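Local coordinates for protein excinuclease ABC, subunit A. (Deinococcus radiodurans, PDB 2VF7) that binds DNA and hydrolyses ATP as a zinc-containing UvrA-family ABC protein, and probably takes part in damage recognition during excision repair, at residues Lys684-Ala687 against Asp688-Leu692; Thr670-Asn673 against Ala674-Glu678. The protein carries 1 engineered substitution. One frame throughout, in Å; residues are numbered along the deposited sequence.

Contact 1 of 2, residues Lys684-Ala687 against Asp688-Leu692; sequences KNIA and DVLAL
N685 and D688 exchange bonds in both directions at the start of helix 686-690, which makes them a capping box. The side-chain oxygen OD1 of N685 takes the amide N of D688 at 2.6 Å, with the donor almost on the line of the carboxamide C=O. A second, weak bond brings the amide N of A687 to the same OD1 at 3.2 Å, so this one oxygen serves two amides of the first helical turn. In return, the backbone N of N685 donates to OD1 of D688 at 2.9 Å, a nearly straight bond (170° at the hydrogen) that uses the anti side of the carboxylate. N685 can reach the amides because its CG stands between its own backbone N and carbonyl carbon (chi1 58°), which folds the carboxamide over the helix end. The exchange leaves the amide and carboxylate stacked, their planes 5° apart and N685 CG 3.6 Å from D688 CG.

Further along, the backbone provides its own partners: V689 N reaches N685 O, L690 N reaches I686 O, and A691 N reaches A687 O at 3.0 Å. L692 N is satisfied by V689 O. CE of K684 makes an aliphatic contact with L692 CD2 at 3.8 Å where the two side chains cross at about a right angle, while I686 CD1 approaches V689 CG2 to 4.2 Å.

In the wider fold, I686 and L690 both lean on helix 609-617, I686 against F609, V612 and F616, and L690 against F609. Backbone hydrogen bonds between L690 and G725 and between L692 and L724 join this part of the chain to the residues next to Q726, a residue that binds ADP.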
ATOM      1  N   LYS A 684      37.648  12.737 -20.683  1.00 53.46           N
ATOM      2  CA  LYS A 684      36.570  12.363 -19.760  1.00 53.71           C
ATOM      3  C   LYS A 684      35.663  13.553 -19.414  1.00 54.46           C
ATOM      4  O   LYS A 684      36.165  14.623 -19.079  1.00 54.80           O
ATOM      5  CB  LYS A 684      37.175  11.840 -18.456  1.00 53.62           C
ATOM      6  CG  LYS A 684      37.905  10.514 -18.580  1.00 53.38           C
ATOM      7  CD  LYS A 684      37.828   9.704 -17.285  1.00 52.40           C
ATOM      8  CE  LYS A 684      38.631   8.397 -17.413  1.00 51.24           C
ATOM      9  NZ  LYS A 684      38.387   7.715 -18.722  1.00 50.96           N
ATOM     10  N   ASN A 685      34.338  13.390 -19.464  1.00 55.22           N
ATOM     11  CA  ASN A 685      33.456  14.464 -18.972  1.00 56.04           C
ATOM     12  C   ASN A 685      33.378  14.385 -17.458  1.00 56.57           C
ATOM     13  O   ASN A 685      34.052  13.556 -16.880  1.00 57.26           O
ATOM     14  CB  ASN A 685      32.075  14.544 -19.682  1.00 56.27           C
ATOM     15  CG  ASN A 685      31.250  13.250 -19.584  1.00 56.16           C
ATOM     16  OD1 ASN A 685      31.223  12.596 -18.553  1.00 56.75           O
ATOM     17  ND2 ASN A 685      30.576  12.890 -20.670  1.00 53.62           N
ATOM     18  N   ILE A 686      32.611  15.245 -16.801  1.00 57.29           N
ATOM     19  CA  ILE A 686      32.636  15.283 -15.336  1.00 58.08           C
ATOM     20  C   ILE A 686      31.884  14.084 -14.733  1.00 59.42           C
ATOM     21  O   ILE A 686      32.138  13.694 -13.588  1.00 60.60           O
ATOM     22  CB  ILE A 686      32.094  16.647 -14.762  1.00 57.87           C
ATOM     23  CG1 ILE A 686      32.261  16.728 -13.231  1.00 58.76           C
ATOM     24  CG2 ILE A 686      30.615  16.865 -15.134  1.00 57.02           C
ATOM     25  CD1 ILE A 686      33.732  16.879 -12.687  1.00 56.19           C
ATOM     26  N   ALA A 687      30.957  13.522 -15.508  1.00 59.65           N
ATOM     27  CA  ALA A 687      30.186  12.341 -15.125  1.00 59.47           C
ATOM     28  C   ALA A 687      31.020  11.111 -15.406  1.00 59.42           C
ATOM     29  O   ALA A 687      30.858  10.084 -14.744  1.00 59.67           O
ATOM     30  CB  ALA A 687      28.885  12.286 -15.922  1.00 59.49           C
ATOM     31  N   ASP A 688      31.915  11.225 -16.395  1.00 59.43           N
ATOM     32  CA  ASP A 688      32.886  10.178 -16.693  1.00 58.82           C
ATOM     33  C   ASP A 688      33.779   9.988 -15.487  1.00 58.32           C
ATOM     34  O   ASP A 688      34.073   8.839 -15.135  1.00 58.90           O
ATOM     35  CB  ASP A 688      33.738  10.492 -17.925  1.00 59.40           C
ATOM     36  CG  ASP A 688      33.059  10.126 -19.251  1.00 59.79           C
ATOM     37  OD1 ASP A 688      33.295  10.848 -20.228  1.00 59.57           O
ATOM     38  OD2 ASP A 688      32.321   9.123 -19.343  1.00 61.35           O
ATOM     39  N   VAL A 689      34.188  11.078 -14.821  1.00 57.39           N
ATOM     40  CA  VAL A 689      35.017  10.911 -13.614  1.00 55.79           C
ATOM     41  C   VAL A 689      34.256  10.407 -12.382  1.00 56.02           C
ATOM     42  O   VAL A 689      34.741   9.568 -11.672  1.00 56.68           O
ATOM     43  CB  VAL A 689      35.998  12.122 -13.266  1.00 56.80           C
ATOM     44  CG1 VAL A 689      36.511  12.880 -14.524  1.00 53.41           C
ATOM     45  CG2 VAL A 689      35.458  13.070 -12.226  1.00 54.46           C
ATOM     46  N   LEU A 690      33.064  10.919 -12.127  1.00 56.05           N
ATOM     47  CA  LEU A 690      32.237  10.427 -11.028  1.00 54.92           C
ATOM     48  C   LEU A 690      31.806   8.962 -11.142  1.00 54.51           C
ATOM     49  O   LEU A 690      31.599   8.328 -10.129  1.00 53.62           O
ATOM     50  CB  LEU A 690      31.044  11.334 -10.840  1.00 54.96           C
ATOM     51  CG  LEU A 690      31.422  12.733 -10.353  1.00 55.08           C
ATOM     52  CD1 LEU A 690      30.284  13.692 -10.595  1.00 56.21           C
ATOM     53  CD2 LEU A 690      31.820  12.705  -8.865  1.00 54.62           C
ATOM     54  N   ALA A 691      31.691   8.442 -12.372  1.00 54.41           N
ATOM     55  CA  ALA A 691      31.448   7.014 -12.645  1.00 54.55           C
ATOM     56  C   ALA A 691      32.674   6.102 -12.441  1.00 55.39           C
ATOM     57  O   ALA A 691      32.576   4.856 -12.530  1.00 55.91           O
ATOM     58  CB  ALA A 691      30.886   6.834 -14.048  1.00 53.82           C
ATOM     59  N   LEU A 692      33.823   6.721 -12.166  1.00 55.27           N
ATOM     60  CA  LEU A 692      35.083   6.024 -12.003  1.00 54.65           C
ATOM     61  C   LEU A 692      35.159   5.374 -10.639  1.00 55.70           C
ATOM     62  O   LEU A 692      34.819   5.978  -9.609  1.00 55.00           O
ATOM     63  CB  LEU A 692      36.264   6.988 -12.197  1.00 54.11           C
ATOM     64  CG  LEU A 692      37.285   6.920 -13.345  1.00 54.02           C
ATOM     65  CD1 LEU A 692      36.792   6.229 -14.594  1.00 53.61           C
ATOM     66  CD2 LEU A 692      37.791   8.304 -13.696  1.00 54.35           C
TER

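Contact 2 of 2, residues Thr670-Asn673 against Ala674-Glu678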
ATOM      1  N   THR A 670      23.517  11.148 -14.313  1.00 56.63           N
ATOM      2  CA  THR A 670      24.762  11.886 -14.548  1.00 56.62           C
ATOM      3  C   THR A 670      24.913  13.064 -13.599  1.00 56.94           C
ATOM      4  O   THR A 670      26.028  13.343 -13.167  1.00 57.44           O
ATOM      5  CB  THR A 670      24.947  12.350 -16.018  1.00 56.99           C
ATOM      6  OG1 THR A 670      24.042  13.428 -16.334  1.00 56.80           O
ATOM      7  CG2 THR A 670      24.743  11.168 -17.002  1.00 56.14           C
ATOM      8  N   ARG A 671      23.790  13.692 -13.231  1.00 57.08           N
ATOM      9  CA  ARG A 671      23.707  14.830 -12.274  1.00 57.17           C
ATOM     10  C   ARG A 671      23.898  16.224 -12.905  1.00 57.33           C
ATOM     11  O   ARG A 671      23.810  17.240 -12.193  1.00 57.53           O
ATOM     12  CB  ARG A 671      24.717  14.711 -11.145  1.00 56.67           C
ATOM     13  CG  ARG A 671      24.539  13.644 -10.119  1.00 59.01           C
ATOM     14  CD  ARG A 671      25.670  13.782  -9.058  1.00 57.73           C
ATOM     15  NE  ARG A 671      25.876  12.568  -8.265  1.00 60.47           N
ATOM     16  CZ  ARG A 671      25.485  12.396  -6.996  1.00 59.74           C
ATOM     17  NH1 ARG A 671      24.856  13.362  -6.342  1.00 60.30           N
ATOM     18  NH2 ARG A 671      25.741  11.251  -6.365  1.00 59.03           N
ATOM     19  N   TYR A 672      24.162  16.276 -14.214  1.00 56.85           N
ATOM     20  CA  TYR A 672      24.494  17.532 -14.892  1.00 56.48           C
ATOM     21  C   TYR A 672      23.672  17.720 -16.141  1.00 56.71           C
ATOM     22  O   TYR A 672      23.194  16.736 -16.713  1.00 57.31           O
ATOM     23  CB  TYR A 672      25.987  17.572 -15.260  1.00 56.28           C
ATOM     24  CG  TYR A 672      26.917  17.558 -14.062  1.00 55.86           C
ATOM     25  CD1 TYR A 672      27.319  18.745 -13.455  1.00 53.64           C
ATOM     26  CD2 TYR A 672      27.381  16.329 -13.513  1.00 57.30           C
ATOM     27  CE1 TYR A 672      28.174  18.726 -12.341  1.00 54.95           C
ATOM     28  CE2 TYR A 672      28.238  16.300 -12.397  1.00 54.55           C
ATOM     29  CZ  TYR A 672      28.623  17.507 -11.823  1.00 55.17           C
ATOM     30  OH  TYR A 672      29.469  17.501 -10.742  1.00 56.48           O
ATOM     31  N   ASN A 673      23.494  18.975 -16.567  1.00 56.26           N
ATOM     32  CA  ASN A 673      22.848  19.237 -17.856  1.00 55.88           C
ATOM     33  C   ASN A 673      23.771  18.815 -18.999  1.00 56.35           C
ATOM     34  O   ASN A 673      24.919  18.458 -18.753  1.00 56.81           O
ATOM     35  CB  ASN A 673      22.282  20.674 -17.988  1.00 54.68           C
ATOM     36  CG  ASN A 673      23.348  21.750 -17.940  1.00 54.22           C
ATOM     37  OD1 ASN A 673      24.466  21.564 -18.410  1.00 55.53           O
ATOM     38  ND2 ASN A 673      22.995  22.897 -17.389  1.00 51.28           N
ATOM     39  N   ALA A 674      23.255  18.808 -20.226  1.00 56.80           N
ATOM     40  CA  ALA A 674      23.963  18.273 -21.387  1.00 57.17           C
ATOM     41  C   ALA A 674      25.122  19.155 -21.801  1.00 57.47           C
ATOM     42  O   ALA A 674      26.119  18.677 -22.322  1.00 57.84           O
ATOM     43  CB  ALA A 674      23.001  18.110 -22.558  1.00 56.66           C
ATOM     44  N   GLU A 675      24.970  20.453 -21.594  1.00 58.11           N
ATOM     45  CA  GLU A 675      25.958  21.434 -22.015  1.00 58.37           C
ATOM     46  C   GLU A 675      27.215  21.361 -21.146  1.00 57.94           C
ATOM     47  O   GLU A 675      28.321  21.596 -21.623  1.00 57.79           O
ATOM     48  CB  GLU A 675      25.333  22.823 -21.967  1.00 58.95           C
ATOM     49  CG  GLU A 675      26.290  23.949 -22.198  1.00 62.30           C
ATOM     50  CD  GLU A 675      25.612  25.279 -22.110  1.00 67.27           C
ATOM     51  OE1 GLU A 675      24.360  25.301 -22.195  1.00 69.79           O
ATOM     52  OE2 GLU A 675      26.328  26.301 -21.972  1.00 69.85           O
ATOM     53  N   THR A 676      27.036  21.001 -19.876  1.00 57.72           N
ATOM     54  CA  THR A 676      28.157  20.809 -18.953  1.00 57.24           C
ATOM     55  C   THR A 676      28.976  19.555 -19.309  1.00 56.92           C
ATOM     56  O   THR A 676      30.174  19.508 -19.056  1.00 56.66           O
ATOM     57  CB  THR A 676      27.652  20.751 -17.495  1.00 57.36           C
ATOM     58  OG1 THR A 676      26.775  21.858 -17.250  1.00 56.70           O
ATOM     59  CG2 THR A 676      28.786  20.799 -16.526  1.00 57.38           C
ATOM     60  N   LEU A 677      28.336  18.565 -19.937  1.00 56.44           N
ATOM     61  CA  LEU A 677      28.974  17.263 -20.182  1.00 56.50           C
ATOM     62  C   LEU A 677      29.725  17.231 -21.512  1.00 56.43           C
ATOM     63  O   LEU A 677      30.419  16.253 -21.832  1.00 55.84           O
ATOM     64  CB  LEU A 677      27.943  16.116 -20.125  1.00 56.77           C
ATOM     65  CG  LEU A 677      27.098  15.904 -18.862  1.00 56.92           C
ATOM     66  CD1 LEU A 677      25.817  15.157 -19.218  1.00 58.61           C
ATOM     67  CD2 LEU A 677      27.867  15.155 -17.807  1.00 55.64           C
ATOM     68  N   GLU A 678      29.570  18.308 -22.276  1.00 56.28           N
ATOM     69  CA  GLU A 678      30.335  18.541 -23.508  1.00 56.54           C
ATOM     70  C   GLU A 678      31.797  18.912 -23.251  1.00 55.96           C
ATOM     71  O   GLU A 678      32.621  18.847 -24.175  1.00 56.47           O
ATOM     72  CB  GLU A 678      29.673  19.651 -24.348  1.00 56.57           C
ATOM     73  CG  GLU A 678      28.317  19.280 -24.934  1.00 56.13           C
ATOM     74  CD  GLU A 678      27.793  20.330 -25.894  1.00 57.86           C
ATOM     75  OE1 GLU A 678      26.724  20.094 -26.521  1.00 59.08           O
ATOM     76  OE2 GLU A 678      28.449  21.390 -26.032  1.00 59.99           O
TER
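From extended N673 the backbone curls into A674-E678, which winds like a helix in its torsions but lacks the repeating i to i+4 bonds; within it L677 N makes only a weak bond to A674 O. OD1 of N673 bridges the turn. CG of N673 sits between its own backbone N and carbonyl carbon (chi1 64°), which brings OD1 over T676 N. It accepts this amide at 3.0 Å, the C=O pointing almost straight at the donor (173°). OG1 of T676 comes to 2.6 Å from the same OD1, but G639 O competes for the hydroxyl proton, so which oxygen receives it is left open. R631 NE donates to OG1 as well.

The side-chain-to-backbone bond runs from N673 to the third residue ahead, one further than in an Asx turn. The turn follows directly on the Cys4 zinc site of C641, C644, C664 and C667: the side chain of T670 is about 3 Å from that of C667 and about 6 Å from the zinc ion.

L677 fills the inner side of the bend. Its CG rests 3.4 Å from N673 O, its CD2 lies 4.0 Å from Y672 CB, and its CD1 is 3.8 Å from T670 OG1. The ring of Y672 is met obliquely by T676 CG2, which lies 4.0 Å from Y672 CD1, while the hydroxyl at the far end of the ring is hydrogen-bonded to F632 O.

Along the chain contact 2 comes first: it follows strand 660-663 and the zinc-binding C664 and C667, and closes a turn within 670-678, bridged from N673 to T676. A short connection then leads to contact 1, which caps and builds helix 686-690. The two are in series, neither nested nor crossed, and each closes only a local bend. In space they meet, with centres 11 Å apart. A687 CB packs on L677 CD2 at 3.6 Å, and the Y672 ring receives I686 CG2 at CD2 (3.7 Å) and L690 CD1 at CE2 (3.8 Å). The turn that follows the zinc-binding cysteines is thereby joined to the helix that rests on helix 609-617.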